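Long-range contacts in 3-hydroxyisobutyrate dehydrogenase (Salmonella typhimurium, PDB 3G0O), which probably catalyses the oxidation of L-threonate to 2-oxo-tetronate, with NAD(+) as the preferred cosubstrate and NADP(+) as an alternative: residues D7-I12 and V64-V69; G95-V100 and T152-V157; G138-M143 and D159-N164; V188-A193 and S221-N226; Q229-G234 and D285-I290. All blocks are in the same frame, centred on the assembly; numbering follows the deposited sequence.

Interaction 1 comes first along the chain. It closes a loop of about fifty residues by pairing strand 9-13 with strand 67-70. Interaction 2 closes another of about fifty, where strand 97-100 packs under helix 148-161. The two touch, because strands 67-70 and 97-100 are neighbours in one sheet. Interaction 3 crosses interaction 2 in sequence: it opens inside the loop of interaction 2 and closes about fifteen residues at the far end of the same helix. All three lie in the N-terminal nucleotide-binding domain. Interactions 4 and 5 follow in series in the helical C-terminal part, closing about thirty and fifty residues. They tie helix 222-232 first to helix 174-202, then to segment 285-290.

Interaction 1 (D7-I12 and V64-V69); sequences DFHVGI and VVDALV
Phe8 and Asp66 meet with the aromatic ring laid against the acid. Asp66 CB sits over one face of the Phe8 ring, 3.8 Å from its centroid and 21° off the normal, displaced toward the rim. This is a CH-pi contact. The ring and carboxylate planes are 31° apart. With Phe8 CG anti to the backbone N (chi1 -171°), the ring comes over to Asp66 CB. The far end of the ring also meets the next residue, with Phe8 CZ 3.8 Å from Ala67 CB.

The carboxylate turns back to the first strand. Asp66 OD2 accepts a nearly straight bond from His9 N at 2.7 Å, through its anti lone pair. A water lies between the same OD2 and Asp7 O. The other oxygen, OD1, forms a salt bridge with Lys93. His9 ND1 bonds to Trp34.

The backbones pair as parallel strands at the centre of a Rossmann-type sheet, where 9-13 is the first strand and leads toward a glycine-rich turn that fits the GxGxxG pattern. His9 O takes two donors, Asp66 N at 2.7 Å and Ala67 N at 3.3 Å. Further along, Gly11 N reaches Ala67 O at 2.9 Å, and Val69 N reaches Gly11 O at 2.8 Å.

On the face that carries Val10, Ala67 and Val69, Ile12 and Val69 lie side by side and point the same way. Ile12 CD1 is 3.7 Å from Val69 CB. Val10 CG2 meets Val69 CG2 at an oblique crossing. Helix 148-161 packs on this face through Leu154 and Val157.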
# COMPACT_ATOMS: atom_id res chain seq x y z
N ASP A 7 9.54 -27.33 -31.67
CA ASP A 7 9.47 -26.06 -30.90
C ASP A 7 8.50 -26.26 -29.73
O ASP A 7 7.80 -27.29 -29.65
CB ASP A 7 9.02 -24.91 -31.81
CG ASP A 7 9.81 -23.65 -31.57
OD1 ASP A 7 10.91 -23.74 -30.98
OD2 ASP A 7 9.34 -22.58 -32.00
N PHE A 8 8.46 -25.29 -28.82
CA PHE A 8 7.58 -25.36 -27.66
C PHE A 8 6.28 -24.61 -27.96
O PHE A 8 6.30 -23.43 -28.28
CB PHE A 8 8.25 -24.71 -26.45
CG PHE A 8 7.51 -24.92 -25.16
CD1 PHE A 8 7.80 -26.00 -24.34
CD2 PHE A 8 6.51 -24.03 -24.76
CE1 PHE A 8 7.11 -26.21 -23.14
CE2 PHE A 8 5.81 -24.22 -23.57
CZ PHE A 8 6.11 -25.32 -22.76
N HIS A 9 5.17 -25.32 -27.87
CA HIS A 9 3.87 -24.73 -28.13
C HIS A 9 3.13 -24.47 -26.82
O HIS A 9 2.98 -25.36 -26.00
CB HIS A 9 3.02 -25.64 -29.01
CG HIS A 9 3.48 -25.68 -30.44
ND1 HIS A 9 2.80 -25.06 -31.46
CD2 HIS A 9 4.58 -26.23 -31.00
CE1 HIS A 9 3.46 -25.22 -32.59
NE2 HIS A 9 4.54 -25.93 -32.34
N VAL A 10 2.68 -23.23 -26.65
CA VAL A 10 1.95 -22.85 -25.45
C VAL A 10 0.65 -22.18 -25.84
O VAL A 10 0.62 -21.35 -26.74
CB VAL A 10 2.78 -21.87 -24.58
CG1 VAL A 10 3.16 -20.64 -25.39
CG2 VAL A 10 1.99 -21.48 -23.34
N GLY A 11 -0.43 -22.57 -25.17
CA GLY A 11 -1.73 -21.98 -25.46
C GLY A 11 -2.19 -21.15 -24.27
O GLY A 11 -2.15 -21.62 -23.13
N ILE A 12 -2.60 -19.91 -24.53
CA ILE A 12 -3.09 -19.02 -23.48
C ILE A 12 -4.60 -18.90 -23.59
O ILE A 12 -5.10 -18.41 -24.60
CB ILE A 12 -2.49 -17.59 -23.61
CG1 ILE A 12 -0.97 -17.66 -23.70
CG2 ILE A 12 -2.93 -16.74 -22.42
CD1 ILE A 12 -0.30 -18.29 -22.49
N VAL A 64 -2.04 -30.13 -29.42
CA VAL A 64 -0.64 -30.00 -29.80
C VAL A 64 0.22 -29.18 -28.85
O VAL A 64 1.45 -29.21 -28.94
CB VAL A 64 -0.49 -29.38 -31.21
CG1 VAL A 64 -1.28 -30.19 -32.22
CG2 VAL A 64 -0.93 -27.92 -31.19
N VAL A 65 -0.40 -28.44 -27.94
CA VAL A 65 0.36 -27.62 -27.02
C VAL A 65 1.12 -28.43 -25.97
O VAL A 65 0.67 -29.48 -25.53
CB VAL A 65 -0.54 -26.60 -26.28
CG1 VAL A 65 -1.12 -25.61 -27.27
CG2 VAL A 65 -1.64 -27.32 -25.52
N ASP A 66 2.29 -27.91 -25.60
CA ASP A 66 3.13 -28.52 -24.59
C ASP A 66 2.65 -28.01 -23.23
O ASP A 66 2.85 -28.64 -22.20
CB ASP A 66 4.58 -28.12 -24.81
CG ASP A 66 5.13 -28.65 -26.12
OD1 ASP A 66 5.31 -29.88 -26.22
OD2 ASP A 66 5.38 -27.85 -27.05
N ALA A 67 2.02 -26.84 -23.26
CA ALA A 67 1.51 -26.23 -22.04
C ALA A 67 0.30 -25.37 -22.33
O ALA A 67 0.22 -24.72 -23.37
CB ALA A 67 2.60 -25.39 -21.38
N LEU A 68 -0.65 -25.38 -21.41
CA LEU A 68 -1.86 -24.57 -21.55
C LEU A 68 -1.94 -23.70 -20.30
O LEU A 68 -1.89 -24.22 -19.18
CB LEU A 68 -3.10 -25.45 -21.63
CG LEU A 68 -4.40 -24.72 -21.98
CD1 LEU A 68 -4.41 -24.40 -23.47
CD2 LEU A 68 -5.60 -25.58 -21.62
N VAL A 69 -2.03 -22.39 -20.48
CA VAL A 69 -2.14 -21.46 -19.36
C VAL A 69 -3.57 -20.95 -19.32
O VAL A 69 -4.10 -20.49 -20.34
CB VAL A 69 -1.19 -20.25 -19.51
CG1 VAL A 69 -1.26 -19.35 -18.27
CG2 VAL A 69 0.23 -20.72 -19.74
O HOH W 1 5.76 -29.52 -29.05

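Interaction 2 (G95-V100 and T152-V157); sequences GSAVMV and TRLKPV
The guanidinium of Arg153 meets Gly95 O at its edge, close to its own plane. Arg153 NE donates to Gly95 O at 3.0 Å, with an N-H...O angle of 142°. The donor stands above the carbonyl plane, 51° out of it. The Arg153 chain bends at chi2 (75°), where CD folds round and lies 3.4 Å from Gly95 O. The aliphatic part therefore runs past the same carbonyl that the NE grips. At the tip, NH2 of Arg153 forms a salt bridge with Asp66 OD1, so one side chain ties the helix to the starts of two neighbouring strands.

Beyond this polar edge the contact is apolar. Ala97 CB fits between two helix side chains: it lies 3.8 Å from Arg153 CG and 3.7 Å from Leu154 CG. This is a helix packed on the face of the parallel part of a Rossmann-type sheet. The short axes of strand 97-100 and helix 152-157 are 8.6 Å apart at closest approach.

Leu154 reaches over to the next inward-facing residue of the strand. Its CD1 touches CB of Met99, a selenomethionine, at 3.8 Å, and its CD2 also comes close to that CB. The side chains of Met99 and Val157 lie aslant, with Met99 SE 4.1 Å from Val157 CG1. Leu154 and Val157 also pack on Ala67 of the adjacent strand 67-70, and Leu154 touches Leu124 of strand 122-129.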
# COMPACT_ATOMS: atom_id res chain seq x y z
N GLY A 95 1.93 -35.91 -20.60
CA GLY A 95 3.12 -35.16 -20.24
C GLY A 95 2.98 -33.65 -20.37
O GLY A 95 3.83 -32.92 -19.85
N SER A 96 1.94 -33.18 -21.05
CA SER A 96 1.74 -31.74 -21.21
C SER A 96 1.33 -31.14 -19.86
O SER A 96 0.87 -31.85 -18.98
CB SER A 96 0.68 -31.45 -22.28
OG SER A 96 -0.56 -32.04 -21.97
N ALA A 97 1.51 -29.83 -19.71
CA ALA A 97 1.17 -29.19 -18.44
C ALA A 97 0.08 -28.13 -18.53
O ALA A 97 -0.08 -27.46 -19.55
CB ALA A 97 2.42 -28.58 -17.83
N VAL A 98 -0.68 -27.99 -17.45
CA VAL A 98 -1.73 -26.98 -17.39
C VAL A 98 -1.39 -26.05 -16.24
O VAL A 98 -1.27 -26.49 -15.10
CB VAL A 98 -3.12 -27.59 -17.13
CG1 VAL A 98 -4.14 -26.47 -17.01
CG2 VAL A 98 -3.50 -28.53 -18.26
N MSE A 99 -1.22 -24.77 -16.55
CA MSE A 99 -0.90 -23.78 -15.54
C MSE A 99 -2.18 -23.01 -15.26
O MSE A 99 -2.62 -22.21 -16.09
CB MSE A 99 0.18 -22.84 -16.06
CG MSE A 99 0.68 -21.82 -15.05
SE MSE A 99 2.05 -20.68 -15.80
CE MSE A 99 1.60 -19.01 -14.93
N VAL A 100 -2.80 -23.27 -14.11
CA VAL A 100 -4.04 -22.59 -13.74
C VAL A 100 -3.69 -21.31 -13.00
O VAL A 100 -3.14 -21.34 -11.90
CB VAL A 100 -4.93 -23.49 -12.85
CG1 VAL A 100 -6.24 -22.78 -12.54
CG2 VAL A 100 -5.20 -24.81 -13.56
N THR A 152 8.99 -28.19 -14.13
CA THR A 152 9.95 -28.42 -15.20
C THR A 152 9.34 -28.21 -16.58
O THR A 152 9.92 -27.53 -17.42
CB THR A 152 10.54 -29.85 -15.12
OG1 THR A 152 11.24 -30.01 -13.88
CG2 THR A 152 11.50 -30.10 -16.28
N ARG A 153 8.17 -28.79 -16.81
CA ARG A 153 7.50 -28.67 -18.10
C ARG A 153 7.16 -27.22 -18.42
O ARG A 153 7.27 -26.79 -19.57
CB ARG A 153 6.22 -29.49 -18.11
CG ARG A 153 5.67 -29.75 -19.49
CD ARG A 153 6.51 -30.81 -20.20
NE ARG A 153 5.83 -31.29 -21.39
CZ ARG A 153 6.03 -30.81 -22.61
NH1 ARG A 153 6.90 -29.83 -22.82
NH2 ARG A 153 5.34 -31.29 -23.62
N LEU A 154 6.74 -26.47 -17.41
CA LEU A 154 6.34 -25.08 -17.59
C LEU A 154 7.45 -24.03 -17.55
O LEU A 154 7.19 -22.85 -17.78
CB LEU A 154 5.26 -24.72 -16.57
CG LEU A 154 3.90 -25.36 -16.79
CD1 LEU A 154 3.08 -25.29 -15.51
CD2 LEU A 154 3.18 -24.67 -17.94
N LYS A 155 8.68 -24.45 -17.27
CA LYS A 155 9.79 -23.50 -17.18
C LYS A 155 9.86 -22.49 -18.32
O LYS A 155 10.08 -21.31 -18.09
CB LYS A 155 11.12 -24.25 -17.07
CG LYS A 155 12.30 -23.35 -16.72
CD LYS A 155 13.57 -24.16 -16.60
CE LYS A 155 14.71 -23.31 -16.09
NZ LYS A 155 14.89 -22.08 -16.92
N PRO A 156 9.70 -22.95 -19.58
CA PRO A 156 9.76 -22.02 -20.71
C PRO A 156 8.69 -20.94 -20.58
O PRO A 156 8.92 -19.78 -20.90
CB PRO A 156 9.53 -22.93 -21.91
CG PRO A 156 10.14 -24.22 -21.48
CD PRO A 156 9.63 -24.35 -20.05
N VAL A 157 7.51 -21.34 -20.12
CA VAL A 157 6.40 -20.40 -19.95
C VAL A 157 6.67 -19.44 -18.79
O VAL A 157 6.53 -18.23 -18.95
CB VAL A 157 5.08 -21.15 -19.70
CG1 VAL A 157 3.95 -20.15 -19.44
CG2 VAL A 157 4.74 -22.03 -20.89

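Interaction 3 (G138-M143 and D159-N164); sequences GEMTVM and DAVASN
A beta bulge marks this beta-alpha-beta unit, where Met140 and Thr141 of strand 140-145 pair in parallel with Ala162 and Asn164, at the start of strand 162-169. The register slips by one between Met140 and Thr141. The bulge centres on Met140 O, which accepts from Ser163 N at 3.0 Å and, weakly, from Asn164 N. Met140 N bonds to Val161 O at 3.1 Å before it, and Val142 N to Asn164 O at 2.8 Å after it.

Gly138 closes the preceding helix 132-136 with a Schellman motif (phi 69°). Its CA lies against Ala160 O.

On one face Ala162 CB is 3.6 Å from Val142 CG2 and 3.4 Å from Met140 O. Met140, a selenomethionine, runs its extended chain away from the strand pair to Met18 and Ala22 of helix 17-28.

Thr141 and Asn164 share the other face. A water there lies within bonding distance of Thr141 OG1 (2.7 Å), Glu139 O (2.8 Å), Asn164 OD1 and Ser163 OG. It cannot donate to the first three at once. A second water bonds to Ser163 OG and, weakly, to Glu139 OE1. Thr141 OG1 also bonds to His216 O of the second subunit. The whole is a beta-alpha-beta crossover, with helix 148-161 joining two adjacent parallel strands at the edge of this chain's sheet.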
# COMPACT_ATOMS: atom_id res chain seq x y z
N GLY A 138 6.24 -9.19 -19.29
CA GLY A 138 6.68 -10.51 -18.88
C GLY A 138 7.26 -10.50 -17.48
O GLY A 138 8.15 -11.29 -17.15
N GLU A 139 6.74 -9.60 -16.65
CA GLU A 139 7.22 -9.46 -15.28
C GLU A 139 6.18 -9.81 -14.21
O GLU A 139 6.07 -9.12 -13.19
CB GLU A 139 7.74 -8.04 -15.06
CG GLU A 139 9.04 -7.75 -15.81
CD GLU A 139 9.41 -6.28 -15.81
OE1 GLU A 139 9.32 -5.64 -14.74
OE2 GLU A 139 9.79 -5.76 -16.88
N MSE A 140 5.42 -10.87 -14.45
CA MSE A 140 4.41 -11.29 -13.49
C MSE A 140 5.04 -11.85 -12.23
O MSE A 140 6.22 -12.23 -12.22
CB MSE A 140 3.52 -12.40 -14.07
CG MSE A 140 2.63 -12.02 -15.23
SE MSE A 140 1.46 -13.53 -15.62
CE MSE A 140 0.12 -12.63 -16.70
N THR A 141 4.26 -11.91 -11.16
CA THR A 141 4.70 -12.51 -9.91
C THR A 141 3.82 -13.75 -9.83
O THR A 141 2.60 -13.67 -9.97
CB THR A 141 4.44 -11.62 -8.70
OG1 THR A 141 5.45 -10.60 -8.63
CG2 THR A 141 4.49 -12.43 -7.41
N VAL A 142 4.45 -14.91 -9.65
CA VAL A 142 3.70 -16.15 -9.58
C VAL A 142 3.85 -16.81 -8.22
O VAL A 142 4.96 -16.93 -7.70
CB VAL A 142 4.16 -17.15 -10.66
CG1 VAL A 142 3.23 -18.35 -10.72
CG2 VAL A 142 4.23 -16.45 -12.02
N MSE A 143 2.72 -17.21 -7.64
CA MSE A 143 2.72 -17.90 -6.36
C MSE A 143 2.23 -19.30 -6.72
O MSE A 143 1.03 -19.58 -6.75
CB MSE A 143 1.80 -17.20 -5.35
CG MSE A 143 0.49 -16.66 -5.91
SE MSE A 143 0.03 -14.93 -5.12
CE MSE A 143 0.51 -13.82 -6.63
N ASP A 159 9.52 -18.63 -17.42
CA ASP A 159 10.64 -17.75 -17.74
C ASP A 159 10.18 -16.57 -18.61
O ASP A 159 10.68 -15.46 -18.49
CB ASP A 159 11.73 -18.51 -18.52
CG ASP A 159 12.55 -19.45 -17.65
OD1 ASP A 159 12.36 -19.47 -16.41
OD2 ASP A 159 13.41 -20.16 -18.22
N ALA A 160 9.22 -16.84 -19.49
CA ALA A 160 8.72 -15.82 -20.40
C ALA A 160 7.74 -14.82 -19.78
O ALA A 160 7.90 -13.61 -19.94
CB ALA A 160 8.08 -16.48 -21.61
N VAL A 161 6.73 -15.34 -19.09
CA VAL A 161 5.71 -14.48 -18.51
C VAL A 161 6.01 -13.87 -17.15
O VAL A 161 5.42 -12.84 -16.80
CB VAL A 161 4.37 -15.25 -18.39
CG1 VAL A 161 4.04 -15.91 -19.72
CG2 VAL A 161 4.45 -16.29 -17.27
N ALA A 162 6.91 -14.47 -16.39
CA ALA A 162 7.21 -13.97 -15.04
C ALA A 162 8.64 -13.52 -14.77
O ALA A 162 9.58 -13.91 -15.46
CB ALA A 162 6.83 -15.03 -14.03
N SER A 163 8.77 -12.68 -13.74
CA SER A 163 10.07 -12.17 -13.31
C SER A 163 10.33 -12.63 -11.87
O SER A 163 11.46 -12.63 -11.39
CB SER A 163 10.12 -10.64 -13.40
OG SER A 163 9.08 -10.04 -12.65
N ASN A 164 9.26 -13.03 -11.18
CA ASN A 164 9.36 -13.52 -9.81
C ASN A 164 8.42 -14.70 -9.59
O ASN A 164 7.20 -14.54 -9.57
CB ASN A 164 9.03 -12.43 -8.80
CG ASN A 164 10.05 -11.31 -8.79
OD1 ASN A 164 9.81 -10.23 -9.32
ND2 ASN A 164 11.21 -11.57 -8.18
O HOH W 2 6.95 -9.42 -10.53
O HOH W 3 10.18 -7.46 -11.90

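Interaction 4 (V188-A193 and S221-N226); sequences VHIAAA and SWMFEN
Met223, a selenomethionine, packs its CB against two residues of the facing helix. That CB is 3.8 Å from Ile190 CG1 and 3.9 Å from His189 CB. Its chain bends at chi2 (-59°), and SE comes within 3.9 Å of Ile190 CD1. The two side chains cross obliquely. One turn further along, Ala193 CB presses on Phe224, 3.4 Å from CD1.

No direct hydrogen bond joins the two segments; two waters link them. One accepts from Met223 N at 2.9 Å and also bonds to His189 ND1. The other donates to His189 O and bonds to Ser221 OG at 2.7 Å.

Ser221 is the N-cap of helix 222-232. Its OG sits between the backbone N and the carbonyl carbon (chi1 77°) and accepts from Phe224 N at 2.7 Å. The cap thus closes the first turn of the helix and also holds a bridging water. The short axes cross at -52° in the all-helical C-terminal domain of this dehydrogenase family. Segment 188-193 belongs there to the long helix 174-202, which carries Lys179, the predicted active-site residue.

Further out, the His189 ring meets His189 of the second subunit edge-to-face. Ile190 packs on Phe273 of helix 264-281, and Phe224 on Met197 of helix 174-202. The Met223 side chain lies about 4 Å from a bound tartaric acid.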
# COMPACT_ATOMS: atom_id res chain seq x y z
N VAL A 188 -8.77 -4.95 0.69
CA VAL A 188 -8.81 -3.98 1.78
C VAL A 188 -8.17 -2.68 1.34
O VAL A 188 -8.65 -1.60 1.67
CB VAL A 188 -8.10 -4.52 3.04
CG1 VAL A 188 -7.92 -3.40 4.06
CG2 VAL A 188 -8.90 -5.66 3.64
N HIS A 189 -7.07 -2.77 0.59
CA HIS A 189 -6.40 -1.55 0.14
C HIS A 189 -7.27 -0.72 -0.80
O HIS A 189 -7.30 0.51 -0.69
CB HIS A 189 -5.05 -1.89 -0.50
CG HIS A 189 -4.03 -2.38 0.48
ND1 HIS A 189 -2.87 -3.00 0.10
CD2 HIS A 189 -4.02 -2.35 1.84
CE1 HIS A 189 -2.18 -3.35 1.18
NE2 HIS A 189 -2.86 -2.97 2.25
N ILE A 190 -7.99 -1.36 -1.72
CA ILE A 190 -8.84 -0.58 -2.61
C ILE A 190 -9.92 0.12 -1.77
O ILE A 190 -10.17 1.31 -1.95
CB ILE A 190 -9.54 -1.46 -3.67
CG1 ILE A 190 -8.49 -2.02 -4.65
CG2 ILE A 190 -10.56 -0.62 -4.44
CD1 ILE A 190 -9.05 -3.04 -5.63
N ALA A 191 -10.54 -0.62 -0.86
CA ALA A 191 -11.59 -0.04 -0.03
C ALA A 191 -11.07 1.07 0.88
O ALA A 191 -11.73 2.09 1.06
CB ALA A 191 -12.27 -1.14 0.81
N ALA A 192 -9.88 0.88 1.45
CA ALA A 192 -9.29 1.89 2.32
C ALA A 192 -8.98 3.15 1.51
O ALA A 192 -9.19 4.26 1.98
CB ALA A 192 -8.03 1.35 2.99
N ALA A 193 -8.47 2.96 0.30
CA ALA A 193 -8.15 4.10 -0.56
C ALA A 193 -9.43 4.90 -0.81
O ALA A 193 -9.46 6.12 -0.68
CB ALA A 193 -7.56 3.63 -1.89
N SER A 221 -0.17 2.80 -1.37
CA SER A 221 -0.30 1.37 -1.60
C SER A 221 -0.36 1.22 -3.11
O SER A 221 -0.70 2.17 -3.82
CB SER A 221 -1.56 0.80 -0.96
OG SER A 221 -2.72 1.11 -1.72
N TRP A 222 -0.02 0.03 -3.59
CA TRP A 222 -0.06 -0.20 -5.03
C TRP A 222 -1.49 0.02 -5.51
O TRP A 222 -1.71 0.65 -6.55
CB TRP A 222 0.38 -1.63 -5.36
CG TRP A 222 0.67 -1.83 -6.82
CD1 TRP A 222 1.88 -1.72 -7.44
CD2 TRP A 222 -0.29 -2.11 -7.86
NE1 TRP A 222 1.74 -1.92 -8.79
CE2 TRP A 222 0.43 -2.16 -9.08
CE3 TRP A 222 -1.67 -2.32 -7.87
CZ2 TRP A 222 -0.20 -2.41 -10.30
CZ3 TRP A 222 -2.29 -2.57 -9.09
CH2 TRP A 222 -1.56 -2.61 -10.29
N MSE A 223 -2.46 -0.48 -4.76
CA MSE A 223 -3.86 -0.31 -5.15
C MSE A 223 -4.33 1.14 -5.08
O MSE A 223 -5.14 1.57 -5.90
CB MSE A 223 -4.77 -1.21 -4.30
CG MSE A 223 -4.71 -2.67 -4.74
SE MSE A 223 -5.23 -2.88 -6.61
CE MSE A 223 -5.48 -4.80 -6.62
N PHE A 224 -3.85 1.89 -4.09
CA PHE A 224 -4.25 3.29 -4.01
C PHE A 224 -3.75 4.00 -5.27
O PHE A 224 -4.52 4.66 -5.97
CB PHE A 224 -3.61 3.98 -2.79
CG PHE A 224 -3.97 5.44 -2.68
CD1 PHE A 224 -5.01 5.86 -1.84
CD2 PHE A 224 -3.32 6.39 -3.46
CE1 PHE A 224 -5.40 7.20 -1.79
CE2 PHE A 224 -3.70 7.74 -3.42
CZ PHE A 224 -4.74 8.14 -2.58
N GLU A 225 -2.47 3.85 -5.55
CA GLU A 225 -1.88 4.50 -6.71
C GLU A 225 -2.55 4.11 -8.02
O GLU A 225 -2.77 4.96 -8.88
CB GLU A 225 -0.37 4.22 -6.79
CG GLU A 225 0.35 5.18 -7.72
CD GLU A 225 1.86 5.11 -7.60
OE1 GLU A 225 2.37 4.84 -6.49
OE2 GLU A 225 2.55 5.36 -8.60
N ASN A 226 -2.88 2.84 -8.17
CA ASN A 226 -3.51 2.38 -9.40
C ASN A 226 -4.99 2.74 -9.52
O ASN A 226 -5.41 3.34 -10.52
CB ASN A 226 -3.35 0.87 -9.55
CG ASN A 226 -3.90 0.35 -10.86
OD1 ASN A 226 -5.07 -0.02 -10.96
ND2 ASN A 226 -3.05 0.33 -11.88
O HOH W 4 -1.93 -2.56 -2.81
O HOH W 5 -4.72 1.82 -0.12

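Interaction 5 (Q229-G234 and D285-I290); sequences QHVVDG and DDSAVI
Asp285 OD2 takes three donors at once, one of them from His230 across the contact. His230 ND1 gives the bond across the contact, at 2.8 Å with an N-H...O angle of 161°. The acceptor lies near the plane of the imidazole, at its edge. From the acid's side the approach is different: the donor stands 51° out of the carboxylate plane. The two side chains cross at about a right angle.

The other two donors belong to Ser287. Ser287 OG donates to the anti lone pair of Asp285 OD2 at 2.7 Å. Ser287 N reaches the same oxygen at 3.3 Å, from the opposite side of the carboxylate plane to His230 ND1. The N bond makes an Asx turn, which leads into the 3-10 segment 286-290 near the C-terminus. The first torsion of Ser287 (chi1 62°) turns OG back to Asp285 OD2, and OG also comes 3.7 Å from His230 CB. Asp285 OD1 is taken by Arg239 N, so both oxygens of the buried carboxylate have partners. Three donors on OD2 and one on OD1 would be expected to favour its charged form.

Beside this polar centre the end of helix 222-232 packs on the 3-10 segment in the C-terminal helical domain. Val231 CG2 touches Ser287 CB at 4.1 Å. Val231 and Ile290 reach toward each other tip to tip, with Val231 CG1 4.0 Å from Ile290 CD1. Tyr236 packs on Ser287 and Ile290, and Leu207 of helix 207-214 on Val231.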
# COMPACT_ATOMS: atom_id res chain seq x y z
N GLN A 229 -6.46 6.73 -9.36
CA GLN A 229 -6.26 7.57 -10.53
C GLN A 229 -7.60 7.56 -11.27
O GLN A 229 -8.02 8.55 -11.86
CB GLN A 229 -5.16 7.00 -11.43
CG GLN A 229 -4.89 7.86 -12.66
CD GLN A 229 -4.41 9.26 -12.31
OE1 GLN A 229 -3.32 9.43 -11.77
NE2 GLN A 229 -5.22 10.26 -12.62
N HIS A 230 -8.28 6.42 -11.22
CA HIS A 230 -9.58 6.28 -11.87
C HIS A 230 -10.56 7.25 -11.21
O HIS A 230 -11.36 7.90 -11.88
CB HIS A 230 -10.11 4.84 -11.71
CG HIS A 230 -9.20 3.80 -12.27
ND1 HIS A 230 -9.40 2.45 -12.06
CD2 HIS A 230 -8.09 3.89 -13.04
CE1 HIS A 230 -8.45 1.76 -12.66
NE2 HIS A 230 -7.64 2.62 -13.27
N VAL A 231 -10.48 7.35 -9.88
CA VAL A 231 -11.35 8.24 -9.13
C VAL A 231 -11.07 9.70 -9.46
O VAL A 231 -12.00 10.48 -9.67
CB VAL A 231 -11.19 8.05 -7.61
CG1 VAL A 231 -11.96 9.13 -6.86
CG2 VAL A 231 -11.69 6.67 -7.21
N VAL A 232 -9.80 10.06 -9.50
CA VAL A 232 -9.42 11.43 -9.82
C VAL A 232 -9.94 11.80 -11.21
O VAL A 232 -10.41 12.92 -11.43
CB VAL A 232 -7.89 11.62 -9.78
CG1 VAL A 232 -7.53 13.02 -10.23
CG2 VAL A 232 -7.37 11.37 -8.37
N ASP A 233 -9.85 10.85 -12.14
CA ASP A 233 -10.31 11.09 -13.50
C ASP A 233 -11.80 10.85 -13.68
O ASP A 233 -12.35 11.09 -14.75
CB ASP A 233 -9.53 10.21 -14.49
CG ASP A 233 -8.06 10.54 -14.54
OD1 ASP A 233 -7.72 11.74 -14.46
OD2 ASP A 233 -7.24 9.61 -14.68
N GLY A 234 -12.47 10.39 -12.62
CA GLY A 234 -13.90 10.13 -12.71
C GLY A 234 -14.27 9.10 -13.77
O GLY A 234 -15.36 9.15 -14.34
N ASP A 285 -15.83 -0.41 -12.41
CA ASP A 285 -14.47 -0.60 -11.91
C ASP A 285 -14.55 -0.78 -10.39
O ASP A 285 -15.38 -0.14 -9.74
CB ASP A 285 -13.62 0.62 -12.24
CG ASP A 285 -12.15 0.39 -11.99
OD1 ASP A 285 -11.56 -0.48 -12.67
OD2 ASP A 285 -11.59 1.07 -11.10
N ASP A 286 -13.69 -1.62 -9.81
CA ASP A 286 -13.76 -1.83 -8.37
C ASP A 286 -13.54 -0.55 -7.56
O ASP A 286 -13.94 -0.47 -6.40
CB ASP A 286 -12.80 -2.94 -7.90
CG ASP A 286 -11.40 -2.82 -8.47
OD1 ASP A 286 -10.90 -1.68 -8.61
OD2 ASP A 286 -10.79 -3.87 -8.76
N SER A 287 -12.94 0.47 -8.18
CA SER A 287 -12.74 1.72 -7.46
C SER A 287 -14.10 2.36 -7.17
O SER A 287 -14.20 3.27 -6.35
CB SER A 287 -11.86 2.69 -8.27
OG SER A 287 -12.45 3.05 -9.50
N ALA A 288 -15.14 1.87 -7.85
CA ALA A 288 -16.49 2.41 -7.65
C ALA A 288 -17.03 2.10 -6.26
O ALA A 288 -18.11 2.57 -5.89
CB ALA A 288 -17.44 1.85 -8.71
N VAL A 289 -16.29 1.32 -5.48
CA VAL A 289 -16.71 1.02 -4.12
C VAL A 289 -16.81 2.35 -3.36
O VAL A 289 -17.53 2.47 -2.37
CB VAL A 289 -15.70 0.09 -3.40
CG1 VAL A 289 -14.34 0.77 -3.28
CG2 VAL A 289 -16.24 -0.30 -2.03
N ILE A 290 -16.09 3.36 -3.84
CA ILE A 290 -16.10 4.68 -3.22
C ILE A 290 -17.50 5.30 -3.28
O ILE A 290 -17.84 6.17 -2.48
CB ILE A 290 -15.10 5.64 -3.92
CG1 ILE A 290 -14.89 6.89 -3.06
CG2 ILE A 290 -15.63 6.04 -5.30
CD1 ILE A 290 -13.79 7.81 -3.56